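Local coordinates for metallo-beta-lactamase domain-containing protein (Enterococcus faecalis, PDB 2AZ4) that is of unknown function but binds two zinc ions in a metallo-beta-lactamase fold and may, as family members do, act on RNA as an exonuclease, at residues G14-G19 against H404-E409; G217-F222 against A383-L388. All blocks are in the same frame, centred on the assembly; numbering follows the deposited sequence.

Contact 1 of 2, residues G14-G19 against H404-E409; sequences GILTIG and HTLKPE. With ZN (zinc ion), chain D.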
loop_
_atom_site.group_PDB
_atom_site.type_symbol
_atom_site.label_atom_id
_atom_site.label_comp_id
_atom_site.label_asym_id
_atom_site.label_seq_id
_atom_site.Cartn_x
_atom_site.Cartn_y
_atom_site.Cartn_z
ATOM N N GLY A 14 1.814 -15.452 3.600
ATOM C CA GLY A 14 0.747 -14.596 3.062
ATOM C C GLY A 14 -0.438 -15.310 2.454
ATOM O O GLY A 14 -1.300 -14.676 1.837
ATOM N N ILE A 15 -0.515 -16.622 2.665
ATOM C CA ILE A 15 -1.588 -17.454 2.082
ATOM C C ILE A 15 -2.849 -17.498 2.953
ATOM O O ILE A 15 -2.795 -17.841 4.131
ATOM C CB ILE A 15 -1.112 -18.904 1.817
ATOM C CG1 ILE A 15 0.100 -18.937 0.874
ATOM C CG2 ILE A 15 -2.305 -19.818 1.328
ATOM C CD1 ILE A 15 -0.165 -18.472 -0.557
ATOM N N LEU A 16 -3.987 -17.181 2.349
ATOM C CA LEU A 16 -5.279 -17.127 3.062
ATOM C C LEU A 16 -5.288 -16.064 4.156
ATOM O O LEU A 16 -5.802 -16.265 5.281
ATOM C CB LEU A 16 -5.731 -18.512 3.578
ATOM C CG LEU A 16 -7.179 -18.897 3.191
ATOM C CD1 LEU A 16 -8.232 -18.007 3.833
ATOM C CD2 LEU A 16 -7.396 -18.929 1.673
ATOM N N THR A 17 -4.680 -14.931 3.815
ATOM C CA THR A 17 -4.643 -13.798 4.683
ATOM C C THR A 17 -4.297 -12.598 3.811
ATOM O O THR A 17 -3.612 -12.729 2.810
ATOM C CB THR A 17 -3.652 -14.010 5.869
ATOM O OG1 THR A 17 -3.748 -12.916 6.776
ATOM C CG2 THR A 17 -2.210 -14.178 5.394
ATOM N N ILE A 18 -4.836 -11.442 4.144
ATOM C CA ILE A 18 -4.562 -10.273 3.330
ATOM C C ILE A 18 -3.389 -9.533 3.964
ATOM O O ILE A 18 -3.576 -8.655 4.798
ATOM C CB ILE A 18 -5.831 -9.413 3.155
ATOM C CG1 ILE A 18 -6.923 -10.307 2.532
ATOM C CG2 ILE A 18 -5.519 -8.194 2.294
ATOM C CD1 ILE A 18 -8.142 -9.585 1.976
ATOM N N GLY A 19 -2.180 -9.957 3.604
ATOM C CA GLY A 19 -0.973 -9.342 4.122
ATOM C C GLY A 19 0.124 -10.349 4.343
ATOM O O GLY A 19 -0.122 -11.491 4.747
ATOM N N HIS A 404 -3.270 -13.166 -1.842
ATOM C CA HIS A 404 -3.750 -11.943 -1.207
ATOM C C HIS A 404 -5.290 -11.937 -1.255
ATOM O O HIS A 404 -5.916 -11.005 -1.776
ATOM C CB HIS A 404 -3.139 -10.726 -1.934
ATOM C CG HIS A 404 -2.871 -9.545 -1.058
ATOM N ND1 HIS A 404 -2.217 -9.646 0.152
ATOM C CD2 HIS A 404 -3.121 -8.228 -1.245
ATOM C CE1 HIS A 404 -2.097 -8.440 0.682
ATOM N NE2 HIS A 404 -2.640 -7.564 -0.148
ATOM N N THR A 405 -5.881 -13.007 -0.712
ATOM C CA THR A 405 -7.307 -13.271 -0.830
ATOM C C THR A 405 -7.789 -14.260 0.258
ATOM O O THR A 405 -7.061 -15.164 0.659
ATOM C CB THR A 405 -7.669 -13.764 -2.286
ATOM O OG1 THR A 405 -9.078 -13.959 -2.398
ATOM C CG2 THR A 405 -6.915 -15.068 -2.665
ATOM N N LEU A 406 -8.996 -14.038 0.764
ATOM C CA LEU A 406 -9.654 -14.981 1.686
ATOM C C LEU A 406 -10.575 -15.980 0.948
ATOM O O LEU A 406 -11.106 -16.908 1.571
ATOM C CB LEU A 406 -10.451 -14.236 2.766
ATOM C CG LEU A 406 -9.793 -13.092 3.543
ATOM C CD1 LEU A 406 -10.749 -12.501 4.582
ATOM C CD2 LEU A 406 -8.527 -13.560 4.196
ATOM N N LYS A 407 -10.759 -15.778 -0.361
ATOM C CA LYS A 407 -11.632 -16.638 -1.196
ATOM C C LYS A 407 -11.008 -16.908 -2.564
ATOM O O LYS A 407 -11.533 -16.482 -3.599
ATOM C CB LYS A 407 -13.031 -16.018 -1.335
ATOM C CG LYS A 407 -13.674 -15.741 0.018
ATOM C CD LYS A 407 -15.048 -15.130 -0.061
ATOM C CE LYS A 407 -15.630 -15.128 1.339
ATOM N NZ LYS A 407 -16.783 -14.218 1.466
ATOM N N PRO A 408 -9.872 -17.621 -2.584
ATOM C CA PRO A 408 -9.181 -17.832 -3.844
ATOM C C PRO A 408 -9.986 -18.653 -4.872
ATOM O O PRO A 408 -9.739 -18.531 -6.070
ATOM C CB PRO A 408 -7.904 -18.571 -3.421
ATOM C CG PRO A 408 -8.231 -19.179 -2.136
ATOM C CD PRO A 408 -9.171 -18.264 -1.465
ATOM N N GLU A 409 -10.950 -19.460 -4.415
ATOM C CA GLU A 409 -11.776 -20.275 -5.335
ATOM C C GLU A 409 -12.714 -19.427 -6.178
ATOM O O GLU A 409 -13.191 -19.883 -7.219
ATOM C CB GLU A 409 -12.567 -21.357 -4.582
ATOM C CG GLU A 409 -11.666 -22.461 -4.059
ATOM C CD GLU A 409 -12.354 -23.814 -3.897
ATOM O OE1 GLU A 409 -12.923 -24.056 -2.807
ATOM O OE2 GLU A 409 -12.282 -24.652 -4.833
HETATM ZN ZN ZN D . -2.148 -5.331 0.003
HETATM O O HOH W 1 -1.301 -11.877 1.330
HETATM O O HOH W 2 -1.098 -14.218 -0.561
HETATM O O HOH W 3 -4.561 -16.182 -0.303
HETATM O O HOH W 4 -1.900 -3.170 0.858
HETATM O O HOH W 5 -4.351 -4.776 0.564
#
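His-404 belongs to the dinuclear zinc site of the metallo-beta-lactamase fold, and its NE2 binds one zinc at 2.3 Å, with Asp-96, His-97, Asp-189 and two waters completing the sphere. Ile-18 sets CG2 over one face of the imidazole, anti to its own backbone N (CG1 at chi1 -57°), a CH-pi contact 4.0 Å from the ring centroid. ND1, the ring's second nitrogen, donates to a water in the ring plane at 2.7 Å from ND1; that water also accepts from Gly-19 N and donates to Gly-14 O. The metal and this second-shell water thus hold the ring from both nitrogens, fixing its rotation. In the fold, the contact joins the loops after strands 7-13 and 399-403, which belong to different sheets. No direct hydrogen bond crosses it: a second water bridges His-404 N and Gly-14 O, and a third links Leu-16 N to Thr-405 O. At phi 91° a CB on Gly-14 would press on the preceding carbonyl O, so glycine suits the place. Farther from the metal, toward the surface, apolar side chains pack: Leu-16 crosses Pro-408 at about a right angle, its CD2 3.7 Å from Pro-408 CD, and Leu-406 CD2 lies 4.0 Å from Ile-18 CG1.

Contact 2 of 2, residues G217-F222 against A383-L388; sequences GVSISF and AIPEDL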
loop_
_atom_site.group_PDB
_atom_site.type_symbol
_atom_site.label_atom_id
_atom_site.label_comp_id
_atom_site.label_asym_id
_atom_site.label_seq_id
_atom_site.Cartn_x
_atom_site.Cartn_y
_atom_site.Cartn_z
ATOM N N GLY A 217 -6.651 -10.975 -4.803
ATOM C CA GLY A 217 -8.093 -11.182 -4.805
ATOM C C GLY A 217 -8.728 -10.542 -3.591
ATOM O O GLY A 217 -9.537 -11.157 -2.887
ATOM N N VAL A 218 -8.374 -9.288 -3.345
ATOM C CA VAL A 218 -8.839 -8.603 -2.139
ATOM C C VAL A 218 -10.355 -8.343 -2.167
ATOM O O VAL A 218 -11.074 -8.741 -1.230
ATOM C CB VAL A 218 -8.036 -7.307 -1.873
ATOM C CG1 VAL A 218 -8.617 -6.541 -0.694
ATOM C CG2 VAL A 218 -6.561 -7.641 -1.635
ATOM N N SER A 219 -10.846 -7.718 -3.236
ATOM C CA SER A 219 -12.241 -7.275 -3.245
ATOM C C SER A 219 -13.252 -8.434 -3.142
ATOM O O SER A 219 -14.328 -8.262 -2.572
ATOM C CB SER A 219 -12.556 -6.419 -4.456
ATOM O OG SER A 219 -12.535 -7.194 -5.644
ATOM N N ILE A 220 -12.912 -9.596 -3.697
ATOM C CA ILE A 220 -13.788 -10.777 -3.590
ATOM C C ILE A 220 -13.735 -11.470 -2.209
ATOM O O ILE A 220 -14.479 -12.420 -1.960
ATOM C CB ILE A 220 -13.478 -11.819 -4.678
ATOM C CG1 ILE A 220 -11.977 -12.114 -4.705
ATOM C CG2 ILE A 220 -14.010 -11.370 -6.024
ATOM C CD1 ILE A 220 -11.604 -13.362 -5.439
ATOM N N SER A 221 -12.859 -11.009 -1.320
ATOM C CA SER A 221 -12.710 -11.625 -0.002
ATOM C C SER A 221 -13.823 -11.250 0.965
ATOM O O SER A 221 -13.997 -11.904 1.986
ATOM C CB SER A 221 -11.373 -11.225 0.620
ATOM O OG SER A 221 -10.304 -11.752 -0.117
ATOM N N PHE A 222 -14.537 -10.172 0.654
ATOM C CA PHE A 222 -15.514 -9.578 1.549
ATOM C C PHE A 222 -16.821 -9.424 0.789
ATOM O O PHE A 222 -16.857 -8.748 -0.251
ATOM C CB PHE A 222 -15.017 -8.213 2.041
ATOM C CG PHE A 222 -13.647 -8.255 2.658
ATOM C CD1 PHE A 222 -12.519 -7.920 1.910
ATOM C CD2 PHE A 222 -13.479 -8.662 3.973
ATOM C CE1 PHE A 222 -11.238 -7.979 2.476
ATOM C CE2 PHE A 222 -12.200 -8.731 4.547
ATOM C CZ PHE A 222 -11.085 -8.383 3.798
ATOM N N ALA A 383 -9.019 -3.683 -7.272
ATOM C CA ALA A 383 -9.881 -3.918 -8.435
ATOM C C ALA A 383 -11.205 -4.450 -7.927
ATOM O O ALA A 383 -11.217 -5.341 -7.088
ATOM C CB ALA A 383 -9.238 -4.917 -9.373
ATOM N N ILE A 384 -12.315 -3.892 -8.397
ATOM C CA ILE A 384 -13.618 -4.430 -8.012
ATOM C C ILE A 384 -13.774 -5.860 -8.621
ATOM O O ILE A 384 -13.054 -6.202 -9.555
ATOM C CB ILE A 384 -14.770 -3.478 -8.424
ATOM C CG1 ILE A 384 -14.893 -3.413 -9.946
ATOM C CG2 ILE A 384 -14.539 -2.085 -7.826
ATOM C CD1 ILE A 384 -16.047 -2.499 -10.470
ATOM N N PRO A 385 -14.674 -6.710 -8.069
ATOM C CA PRO A 385 -14.707 -8.101 -8.575
ATOM C C PRO A 385 -14.772 -8.190 -10.110
ATOM O O PRO A 385 -13.993 -8.921 -10.713
ATOM C CB PRO A 385 -15.959 -8.679 -7.914
ATOM C CG PRO A 385 -16.059 -7.921 -6.605
ATOM C CD PRO A 385 -15.643 -6.501 -6.974
ATOM N N GLU A 386 -15.656 -7.409 -10.729
ATOM C CA GLU A 386 -15.734 -7.280 -12.188
ATOM C C GLU A 386 -14.396 -6.999 -12.859
ATOM O O GLU A 386 -14.094 -7.557 -13.928
ATOM C CB GLU A 386 -16.685 -6.127 -12.539
ATOM C CG GLU A 386 -17.542 -6.353 -13.743
ATOM C CD GLU A 386 -18.836 -5.538 -13.665
ATOM O OE1 GLU A 386 -18.781 -4.287 -13.799
ATOM O OE2 GLU A 386 -19.911 -6.150 -13.451
ATOM N N ASP A 387 -13.600 -6.114 -12.257
ATOM C CA ASP A 387 -12.363 -5.671 -12.894
ATOM C C ASP A 387 -11.276 -6.712 -12.749
ATOM O O ASP A 387 -10.398 -6.791 -13.569
ATOM C CB ASP A 387 -11.931 -4.291 -12.361
ATOM C CG ASP A 387 -12.856 -3.169 -12.862
ATOM O OD1 ASP A 387 -13.675 -3.464 -13.757
ATOM O OD2 ASP A 387 -12.787 -2.015 -12.371
ATOM N N LEU A 388 -11.358 -7.515 -11.695
ATOM C CA LEU A 388 -10.455 -8.650 -11.527
ATOM C C LEU A 388 -10.613 -9.621 -12.695
ATOM O O LEU A 388 -9.634 -9.998 -13.301
ATOM C CB LEU A 388 -10.728 -9.355 -10.199
ATOM C CG LEU A 388 -10.278 -8.653 -8.913
ATOM C CD1 LEU A 388 -10.843 -9.348 -7.680
ATOM C CD2 LEU A 388 -8.749 -8.550 -8.825
HETATM O O HOH W 6 -9.411 -6.726 -5.653
#
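Ala-383 O is gripped by two donors: the hydroxyl of Ser-219, whose OG lies 2.7 Å away, and a water that donates to it over an equal distance. The hydroxyl approaches in the plane of the carbonyl, with a C=O...OG angle of 151°. The same water accepts from Ser-219 N at 3.0 Å, so one serine reaches the carbonyl twice, directly and through solvent. With chi1 at 69°, Ser-219 OG sits between its backbone N and carbonyl carbon, on a CB that points at the opposite segment; a short hydroxyl suits this place, since OG must also fit 3.3 Å from Pro-385 N, which has no hydrogen to offer, and 3.4 Å from Leu-388 CD1. Beside this polar spot the contact turns apolar. Ile-220 sends CG2, anti to its carbonyl carbon, alongside the proline ring, 3.8 Å from Pro-385 CB, the two side chains running past each other in opposite directions. Leu-388, one turn further along the helix, points its CB at the loop and brings CD1 to 4.1 Å from Ile-220 CG2. Proline fits the first helical turn, where no backbone N-H is needed for a helical bond. The arrangement is that of a proline-started helix end, with Ile-384 as N-cap and the carbonyl before it held by a serine of the loop after strand 212-216, neighbour of the strand 399-403 that leads to zinc ligand His-404.

How the contacts relate
Contact 2 is nested along the chain inside the loop closed by contact 1, and their centres lie about 12 Å apart. Both are partly buried, mixing buried and exposed residues, but only contact 1 holds a zinc ligand. The two meet where 217-222 runs beside 404-409, loops that follow the neighbouring parallel strands 212-216 and 399-403: Ser-221 OG lies 2.8 Å from Leu-406 N and Thr-405 OG1 lies 2.9 Å from Gly-217 O, both probable hydrogen bonds. Thus 217-222 stands between the metal-bearing loop and helix 385-395. Contact 1 relies on waters for its polar links across the segments, whereas contact 2 has a direct hydroxyl-to-carbonyl hydrogen bond at a helix start and buries less surface.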